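Local coordinates for UBP3-associated protein BRE5 (Saccharomyces cerevisiae, PDB 1ZX2) that serves as the cofactor of the deubiquitinating enzyme Ubp3, with which it cleaves ubiquitin, and is represented here by its NTF2-like domain, at residues I9-L14 with I87-T92; I99-T104 with Q119-L124. All coordinates share one frame; numbering follows the deposited sequence.

Contact 1 (I9-L14 with I87-T92)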
ATOM      1  N   ILE A   9       3.730  -8.205  14.614  1.00 27.21           N
ATOM      2  CA  ILE A   9       2.838  -7.105  14.766  1.00 27.19           C
ATOM      3  C   ILE A   9       1.767  -7.154  13.637  1.00 26.53           C
ATOM      4  O   ILE A   9       0.582  -6.977  13.878  1.00 24.60           O
ATOM      5  CB  ILE A   9       3.605  -5.823  14.736  1.00 27.52           C
ATOM      6  CG1 ILE A   9       4.500  -5.684  15.986  1.00 30.40           C
ATOM      7  CG2 ILE A   9       2.648  -4.662  14.722  1.00 28.93           C
ATOM      8  CD1 ILE A   9       5.432  -4.463  15.900  1.00 31.47           C
ATOM      9  N   CYS A  10       2.193  -7.420  12.418  1.00 25.76           N
ATOM     10  CA  CYS A  10       1.312  -7.283  11.269  1.00 25.68           C
ATOM     11  C   CYS A  10       0.331  -8.412  11.236  1.00 26.42           C
ATOM     12  O   CYS A  10      -0.838  -8.184  10.975  1.00 23.68           O
ATOM     13  CB  CYS A  10       2.069  -7.252   9.945  1.00 25.17           C
ATOM     14  SG  CYS A  10       2.881  -5.676   9.837  1.00 29.45           S
ATOM     15  N   PHE A  11       0.816  -9.617  11.503  1.00 27.30           N
ATOM     16  CA  PHE A  11      -0.040 -10.809  11.547  1.00 29.47           C
ATOM     17  C   PHE A  11      -1.092 -10.687  12.687  1.00 29.45           C
ATOM     18  O   PHE A  11      -2.229 -11.045  12.512  1.00 26.49           O
ATOM     19  CB  PHE A  11       0.781 -12.096  11.764  1.00 30.38           C
ATOM     20  CG  PHE A  11       1.524 -12.605  10.540  1.00 33.26           C
ATOM     21  CD1 PHE A  11       2.198 -13.825  10.615  1.00 38.71           C
ATOM     22  CD2 PHE A  11       1.634 -11.880   9.371  1.00 34.96           C
ATOM     23  CE1 PHE A  11       2.935 -14.312   9.518  1.00 39.24           C
ATOM     24  CE2 PHE A  11       2.353 -12.382   8.271  1.00 37.58           C
ATOM     25  CZ  PHE A  11       3.004 -13.597   8.350  1.00 38.09           C
ATOM     26  N   ALA A  12      -0.703 -10.136  13.827  1.00 30.10           N
ATOM     27  CA  ALA A  12      -1.685  -9.940  14.893  1.00 31.00           C
ATOM     28  C   ALA A  12      -2.748  -8.928  14.472  1.00 30.01           C
ATOM     29  O   ALA A  12      -3.938  -9.137  14.687  1.00 30.72           O
ATOM     30  CB  ALA A  12      -1.021  -9.465  16.190  1.00 31.63           C
ATOM     31  N   PHE A  13      -2.301  -7.805  13.918  1.00 28.88           N
ATOM     32  CA  PHE A  13      -3.210  -6.759  13.507  1.00 27.26           C
ATOM     33  C   PHE A  13      -4.229  -7.259  12.506  1.00 26.39           C
ATOM     34  O   PHE A  13      -5.429  -7.088  12.676  1.00 25.00           O
ATOM     35  CB  PHE A  13      -2.472  -5.563  12.941  1.00 27.89           C
ATOM     36  CG  PHE A  13      -3.340  -4.699  12.166  1.00 25.00           C
ATOM     37  CD1 PHE A  13      -3.364  -4.800  10.797  1.00 25.94           C
ATOM     38  CD2 PHE A  13      -4.250  -3.841  12.814  1.00 25.69           C
ATOM     39  CE1 PHE A  13      -4.221  -4.000  10.053  1.00 26.81           C
ATOM     40  CE2 PHE A  13      -5.131  -3.070  12.057  1.00 22.79           C
ATOM     41  CZ  PHE A  13      -5.108  -3.163  10.702  1.00 24.22           C
ATOM     42  N   LEU A  14      -3.757  -7.968  11.499  1.00 25.84           N
ATOM     43  CA  LEU A  14      -4.664  -8.451  10.438  1.00 26.97           C
ATOM     44  C   LEU A  14      -5.678  -9.498  10.936  1.00 27.44           C
ATOM     45  O   LEU A  14      -6.868  -9.518  10.543  1.00 25.55           O
ATOM     46  CB  LEU A  14      -3.842  -9.053   9.303  1.00 27.50           C
ATOM     47  CG  LEU A  14      -3.315  -8.231   8.095  1.00 31.83           C
ATOM     48  CD1 LEU A  14      -3.756  -6.836   7.919  1.00 32.01           C
ATOM     49  CD2 LEU A  14      -1.843  -8.397   7.873  1.00 31.29           C
ATOM     50  N   ILE A  87       1.243 -11.038   2.098  1.00 26.42           N
ATOM     51  CA  ILE A  87       1.290 -10.032   3.129  1.00 26.75           C
ATOM     52  C   ILE A  87       2.711  -9.430   3.139  1.00 25.56           C
ATOM     53  O   ILE A  87       3.624 -10.138   3.353  1.00 23.39           O
ATOM     54  CB  ILE A  87       0.983 -10.593   4.503  1.00 26.87           C
ATOM     55  CG1 ILE A  87      -0.420 -11.257   4.577  1.00 29.55           C
ATOM     56  CG2 ILE A  87       1.075  -9.425   5.526  1.00 26.89           C
ATOM     57  CD1 ILE A  87      -0.622 -12.057   5.856  1.00 27.25           C
ATOM     58  N   ASP A  88       2.866  -8.133   2.864  1.00 24.18           N
ATOM     59  CA  ASP A  88       4.193  -7.489   2.875  1.00 22.86           C
ATOM     60  C   ASP A  88       4.114  -6.339   3.816  1.00 21.80           C
ATOM     61  O   ASP A  88       3.066  -5.718   3.941  1.00 22.78           O
ATOM     62  CB  ASP A  88       4.518  -7.021   1.479  1.00 22.29           C
ATOM     63  CG  ASP A  88       4.751  -8.163   0.550  1.00 24.55           C
ATOM     64  OD1 ASP A  88       5.671  -8.923   0.854  1.00 29.14           O
ATOM     65  OD2 ASP A  88       3.987  -8.414  -0.415  1.00 28.52           O
ATOM     66  N   PHE A  89       5.186  -6.043   4.512  1.00 21.69           N
ATOM     67  CA  PHE A  89       5.176  -4.925   5.456  1.00 21.66           C
ATOM     68  C   PHE A  89       6.548  -4.244   5.518  1.00 20.70           C
ATOM     69  O   PHE A  89       7.538  -4.904   5.327  1.00 19.39           O
ATOM     70  CB  PHE A  89       4.807  -5.446   6.878  1.00 22.50           C
ATOM     71  CG  PHE A  89       5.207  -6.837   7.106  1.00 25.59           C
ATOM     72  CD1 PHE A  89       6.512  -7.141   7.460  1.00 27.25           C
ATOM     73  CD2 PHE A  89       4.288  -7.866   6.916  1.00 28.44           C
ATOM     74  CE1 PHE A  89       6.914  -8.457   7.623  1.00 31.38           C
ATOM     75  CE2 PHE A  89       4.692  -9.198   7.065  1.00 31.49           C
ATOM     76  CZ  PHE A  89       6.009  -9.486   7.422  1.00 30.74           C
ATOM     77  N   GLN A  90       6.591  -2.951   5.843  1.00 18.37           N
ATOM     78  CA  GLN A  90       7.848  -2.265   6.081  1.00 19.12           C
ATOM     79  C   GLN A  90       7.576  -1.249   7.159  1.00 20.09           C
ATOM     80  O   GLN A  90       6.466  -0.732   7.258  1.00 19.59           O
ATOM     81  CB  GLN A  90       8.224  -1.464   4.827  1.00 19.59           C
ATOM     82  CG  GLN A  90       8.603  -2.296   3.609  1.00 18.40           C
ATOM     83  CD  GLN A  90       8.889  -1.489   2.390  1.00 20.77           C
ATOM     84  OE1 GLN A  90       8.563  -0.290   2.332  1.00 21.36           O
ATOM     85  NE2 GLN A  90       9.428  -2.149   1.354  1.00 21.77           N
ATOM     86  N   TYR A  91       8.565  -0.907   7.944  1.00 18.79           N
ATOM     87  CA  TYR A  91       8.523   0.326   8.727  1.00 19.94           C
ATOM     88  C   TYR A  91       8.571   1.655   7.866  1.00 19.80           C
ATOM     89  O   TYR A  91       9.140   1.731   6.796  1.00 19.56           O
ATOM     90  CB  TYR A  91       9.662   0.325   9.763  1.00 22.27           C
ATOM     91  CG  TYR A  91       9.476  -0.643  10.915  1.00 24.35           C
ATOM     92  CD1 TYR A  91      10.334  -1.737  11.095  1.00 27.97           C
ATOM     93  CD2 TYR A  91       8.441  -0.462  11.816  1.00 24.64           C
ATOM     94  CE1 TYR A  91      10.121  -2.632  12.234  1.00 31.34           C
ATOM     95  CE2 TYR A  91       8.196  -1.311  12.883  1.00 29.71           C
ATOM     96  CZ  TYR A  91       9.026  -2.400  13.090  1.00 33.82           C
ATOM     97  OH  TYR A  91       8.723  -3.204  14.138  1.00 36.31           O
ATOM     98  N   THR A  92       7.941   2.708   8.383  1.00 19.13           N
ATOM     99  CA  THR A  92       7.833   3.949   7.682  1.00 18.12           C
ATOM    100  C   THR A  92       7.588   5.022   8.652  1.00 19.57           C
ATOM    101  O   THR A  92       7.407   4.740   9.837  1.00 20.18           O
ATOM    102  CB  THR A  92       6.651   3.886   6.806  1.00 20.59           C
ATOM    103  OG1 THR A  92       6.784   2.724   5.991  1.00 33.93           O
ATOM    104  CG2 THR A  92       6.670   4.934   5.829  1.00  7.88           C
TER

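Contact 2 (I99-T104 with Q119-L124)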
ATOM      1  N   ILE A  99       3.935   1.545  10.414  1.00 19.73           N
ATOM      2  CA  ILE A  99       4.027   0.338   9.605  1.00 19.46           C
ATOM      3  C   ILE A  99       3.151   0.444   8.388  1.00 19.58           C
ATOM      4  O   ILE A  99       2.004   0.756   8.523  1.00 18.53           O
ATOM      5  CB  ILE A  99       3.638  -0.894  10.438  1.00 21.02           C
ATOM      6  CG1 ILE A  99       4.561  -1.021  11.655  1.00 23.62           C
ATOM      7  CG2 ILE A  99       3.831  -2.172   9.629  1.00 21.81           C
ATOM      8  CD1 ILE A  99       4.143  -2.064  12.663  1.00 26.19           C
ATOM      9  N   LEU A 100       3.711   0.160   7.208  1.00 18.43           N
ATOM     10  CA  LEU A 100       2.999   0.004   5.968  1.00 18.47           C
ATOM     11  C   LEU A 100       2.788  -1.496   5.721  1.00 18.13           C
ATOM     12  O   LEU A 100       3.726  -2.263   5.799  1.00 18.23           O
ATOM     13  CB  LEU A 100       3.874   0.569   4.841  1.00 18.26           C
ATOM     14  CG  LEU A 100       3.420   0.290   3.430  1.00 16.21           C
ATOM     15  CD1 LEU A 100       2.117   1.038   3.142  1.00 14.94           C
ATOM     16  CD2 LEU A 100       4.519   0.762   2.428  1.00 16.85           C
ATOM     17  N   ILE A 101       1.558  -1.889   5.463  1.00 17.66           N
ATOM     18  CA  ILE A 101       1.167  -3.234   5.081  1.00 17.54           C
ATOM     19  C   ILE A 101       0.502  -3.221   3.753  1.00 18.59           C
ATOM     20  O   ILE A 101      -0.375  -2.359   3.519  1.00 18.89           O
ATOM     21  CB  ILE A 101       0.126  -3.806   6.124  1.00 18.33           C
ATOM     22  CG1 ILE A 101       0.711  -3.809   7.514  1.00 18.33           C
ATOM     23  CG2 ILE A 101      -0.233  -5.225   5.835  1.00 20.35           C
ATOM     24  CD1 ILE A 101      -0.211  -4.206   8.648  1.00 21.91           C
ATOM     25  N   MET A 102       0.825  -4.194   2.886  1.00 18.03           N
ATOM     26  CA  MET A 102       0.072  -4.403   1.662  1.00 19.33           C
ATOM     27  C   MET A 102      -0.278  -5.854   1.651  1.00 21.62           C
ATOM     28  O   MET A 102       0.615  -6.685   1.820  1.00 24.11           O
ATOM     29  CB  MET A 102       0.903  -4.072   0.397  1.00 19.22           C
ATOM     30  CG  MET A 102       0.104  -4.092  -0.944  1.00 19.75           C
ATOM     31  SD  MET A 102       1.128  -3.672  -2.463  1.00 12.26           S
ATOM     32  CE  MET A 102       1.756  -5.246  -2.622  1.00 17.70           C
ATOM     33  N   ALA A 103      -1.542  -6.189   1.472  1.00 21.24           N
ATOM     34  CA  ALA A 103      -1.957  -7.572   1.429  1.00 22.40           C
ATOM     35  C   ALA A 103      -2.801  -7.788   0.183  1.00 24.12           C
ATOM     36  O   ALA A 103      -3.551  -6.879  -0.230  1.00 24.56           O
ATOM     37  CB  ALA A 103      -2.750  -7.950   2.686  1.00 23.85           C
ATOM     38  N   THR A 104      -2.626  -8.933  -0.479  1.00 25.18           N
ATOM     39  CA  THR A 104      -3.508  -9.317  -1.552  1.00 26.68           C
ATOM     40  C   THR A 104      -4.191 -10.599  -1.163  1.00 28.89           C
ATOM     41  O   THR A 104      -3.718 -11.327  -0.269  1.00 27.39           O
ATOM     42  CB  THR A 104      -2.770  -9.488  -2.897  1.00 27.65           C
ATOM     43  OG1 THR A 104      -1.837 -10.587  -2.874  1.00 28.02           O
ATOM     44  CG2 THR A 104      -1.922  -8.222  -3.217  1.00 28.77           C
ATOM     45  N   GLN A 119      -5.187  -4.583  -0.608  1.00 23.22           N
ATOM     46  CA  GLN A 119      -5.448  -3.647   0.496  1.00 22.07           C
ATOM     47  C   GLN A 119      -4.145  -3.194   1.102  1.00 22.00           C
ATOM     48  O   GLN A 119      -3.286  -4.008   1.360  1.00 22.51           O
ATOM     49  CB  GLN A 119      -6.247  -4.334   1.583  1.00 22.81           C
ATOM     50  CG  GLN A 119      -6.696  -3.404   2.796  1.00 25.30           C
ATOM     51  CD  GLN A 119      -7.988  -3.877   3.426  1.00 27.32           C
ATOM     52  OE1 GLN A 119      -8.849  -3.061   3.842  1.00 33.26           O
ATOM     53  NE2 GLN A 119      -8.098  -5.153   3.589  1.00 27.46           N
ATOM     54  N   THR A 120      -4.074  -1.921   1.438  1.00 20.32           N
ATOM     55  CA  THR A 120      -2.954  -1.330   2.088  1.00 20.71           C
ATOM     56  C   THR A 120      -3.417  -0.642   3.327  1.00 19.13           C
ATOM     57  O   THR A 120      -4.442   0.019   3.294  1.00 18.13           O
ATOM     58  CB  THR A 120      -2.318  -0.281   1.145  1.00 22.30           C
ATOM     59  OG1 THR A 120      -1.823  -0.974  -0.034  1.00 26.62           O
ATOM     60  CG2 THR A 120      -1.085   0.223   1.784  1.00 23.28           C
ATOM     61  N   PHE A 121      -2.638  -0.755   4.393  1.00 17.53           N
ATOM     62  CA  PHE A 121      -2.866  -0.048   5.639  1.00 17.69           C
ATOM     63  C   PHE A 121      -1.634   0.690   5.996  1.00 17.70           C
ATOM     64  O   PHE A 121      -0.548   0.185   5.780  1.00 17.19           O
ATOM     65  CB  PHE A 121      -3.064  -1.069   6.767  1.00 16.83           C
ATOM     66  CG  PHE A 121      -4.298  -1.912   6.642  1.00 19.46           C
ATOM     67  CD1 PHE A 121      -4.220  -3.208   6.152  1.00 19.80           C
ATOM     68  CD2 PHE A 121      -5.511  -1.428   7.028  1.00 18.90           C
ATOM     69  CE1 PHE A 121      -5.319  -4.015   6.052  1.00 20.28           C
ATOM     70  CE2 PHE A 121      -6.682  -2.267   6.955  1.00 21.05           C
ATOM     71  CZ  PHE A 121      -6.572  -3.531   6.479  1.00 20.35           C
ATOM     72  N   ILE A 122      -1.783   1.845   6.653  1.00 18.61           N
ATOM     73  CA  ILE A 122      -0.686   2.392   7.445  1.00 17.43           C
ATOM     74  C   ILE A 122      -1.151   2.407   8.891  1.00 18.73           C
ATOM     75  O   ILE A 122      -2.218   2.897   9.202  1.00 18.79           O
ATOM     76  CB  ILE A 122      -0.275   3.766   6.942  1.00 17.37           C
ATOM     77  CG1 ILE A 122       0.384   3.672   5.580  1.00 18.98           C
ATOM     78  CG2 ILE A 122       0.689   4.472   7.899  1.00 20.02           C
ATOM     79  CD1 ILE A 122       0.682   4.984   4.859  1.00 24.29           C
ATOM     80  N   LEU A 123      -0.300   1.923   9.791  1.00 17.98           N
ATOM     81  CA  LEU A 123      -0.521   1.897  11.228  1.00 18.48           C
ATOM     82  C   LEU A 123       0.450   2.805  11.923  1.00 19.34           C
ATOM     83  O   LEU A 123       1.679   2.791  11.633  1.00 17.65           O
ATOM     84  CB  LEU A 123      -0.245   0.511  11.744  1.00 18.40           C
ATOM     85  CG  LEU A 123      -0.892  -0.707  11.125  1.00 22.77           C
ATOM     86  CD1 LEU A 123      -0.488  -1.971  11.815  1.00 23.65           C
ATOM     87  CD2 LEU A 123      -2.420  -0.516  11.158  1.00 25.10           C
ATOM     88  N   LEU A 124      -0.069   3.650  12.797  1.00 19.07           N
ATOM     89  CA  LEU A 124       0.734   4.596  13.550  1.00 20.21           C
ATOM     90  C   LEU A 124       0.540   4.268  15.003  1.00 21.17           C
ATOM     91  O   LEU A 124      -0.605   4.201  15.409  1.00 20.06           O
ATOM     92  CB  LEU A 124       0.119   5.925  13.395  1.00 20.02           C
ATOM     93  CG  LEU A 124       0.810   7.274  13.581  1.00 27.68           C
ATOM     94  CD1 LEU A 124      -0.098   8.224  14.310  1.00 28.65           C
ATOM     95  CD2 LEU A 124       2.278   7.488  13.935  1.00 28.70           C
TER

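Contact 1 (I9-L14 with I87-T92)
Cys-10 lays its thiol against the root of Phe-89: SG lies 3.5 Å from Phe-89 CB and 4.5 Å from the ring centroid. The sulfur sits 43° off the ring normal, an oblique sulfur-aromatic contact. With SG anti to its own carbonyl carbon (chi1 -73°), Cys-10 turns the sulfur toward the strand, while its CB meets Phe-89 CD2. Farther out along the same ring, Phe-11 crosses Phe-89 at about a right angle, its CE2 4.1 Å from Phe-89 CE2. Phe-11 CE2 also rests on Ile-87 CD1, at 3.8 Å. Ile-87 divides its two branches between helix neighbours: CD1 goes to Phe-11, and CG2 meets Leu-14 CD2 tip to tip at 3.9 Å. Within the strand, Ile-87 CG2 also lies in plane at the edge of the Phe-89 ring. Farther along, Ile-9 CD1 reaches Tyr-91 OH, the two side chains crossing nearly at a right angle. Were Phe-89 cut back to an alanine, Cys-10 SG would probably lose its aromatic partner and Phe-11 would keep only Ile-87 of its two strand contacts described here. Asp-88 and Gln-90, which alternate with these residues, point away from the helix and bind the second subunit, Asp-88 through a salt bridge to Arg-140 of that subunit. Helix 6-23 thus packs across strand 80-92, outermost in the sheet of this chain's NTF2-like domain, the segment axes 9.9 Å apart, and what joins them is apolar and sulfur-aromatic contact, which depends on fit of shape rather than on directional polar bonds.

Contact 2 (I99-T104 with Q119-L124)
Ala-103 N gives its hydrogen to Gln-119 O at 2.8 Å, nearly straight, and Gln-119 N returns the bond to Ala-103 O. Two more reciprocal pairs follow along the strands, Ile-101 with Phe-121 and Ile-99 with Leu-123, so six backbone bonds tie the segments together. In the middle pair Ile-101 N meets Phe-121 O at 177°, whereas the return donor, Phe-121 N, stands 18° out of the plane of the Ile-101 carbonyl. The Ile-101 oxygen also receives a CA-H...O contact from Thr-120 CA at 3.1 Å. Between these lie the non-hydrogen-bonded pairs Leu-100 with Ile-122 and Met-102 with Thr-120. On their face Leu-100 CD1 comes 3.6 Å from Thr-120 CG2 and also touches Ile-122 CG1. Leu-100 gets there with CG anti to its backbone N (chi1 170°). Thr-120 OG1 is buried beside Met-102 CG, 3.8 Å away, and finds no hydrogen-bonding partner in the model; Thr-120 of the second subunit packs against this residue. On the other face Ile-101 CD1 meets Leu-123 CD1 at 3.9 Å, and Ile-101 CB lies at the edge of the Phe-121 ring, which meets Phe-13 and Tyr-17 of helix 6-23 edge-to-face. Antiparallel strands 98-109 and 115-125 make a beta hairpin in the curved sheet of the NTF2-like fold, between strands 80-92 and 132-141, with the helix on one face and the partner subunit on the other.

Contacts 1 and 2 share one sheet, their centres about 7 Å apart, with strand 80-92 running antiparallel beside strand 98-109. Probable backbone hydrogen bonds join them: Asp-88 N to Met-102 O and Leu-100 N to Gln-90 O, each 2.9 Å. Helix 6-23 bridges both, since Cys-10 SG lies 3.6 Å from Ile-101 CD1 and so touches the hairpin as well as strand 80-92. The other face of the sheet belongs to the second subunit: there Asp-88, Gln-90 and Thr-92 from contact 1 join Leu-100, Met-102, Thr-120 and Ile-122 from contact 2. Together the two contacts thus connect the helix-covered core of each NTF2-like domain to its dimer interface.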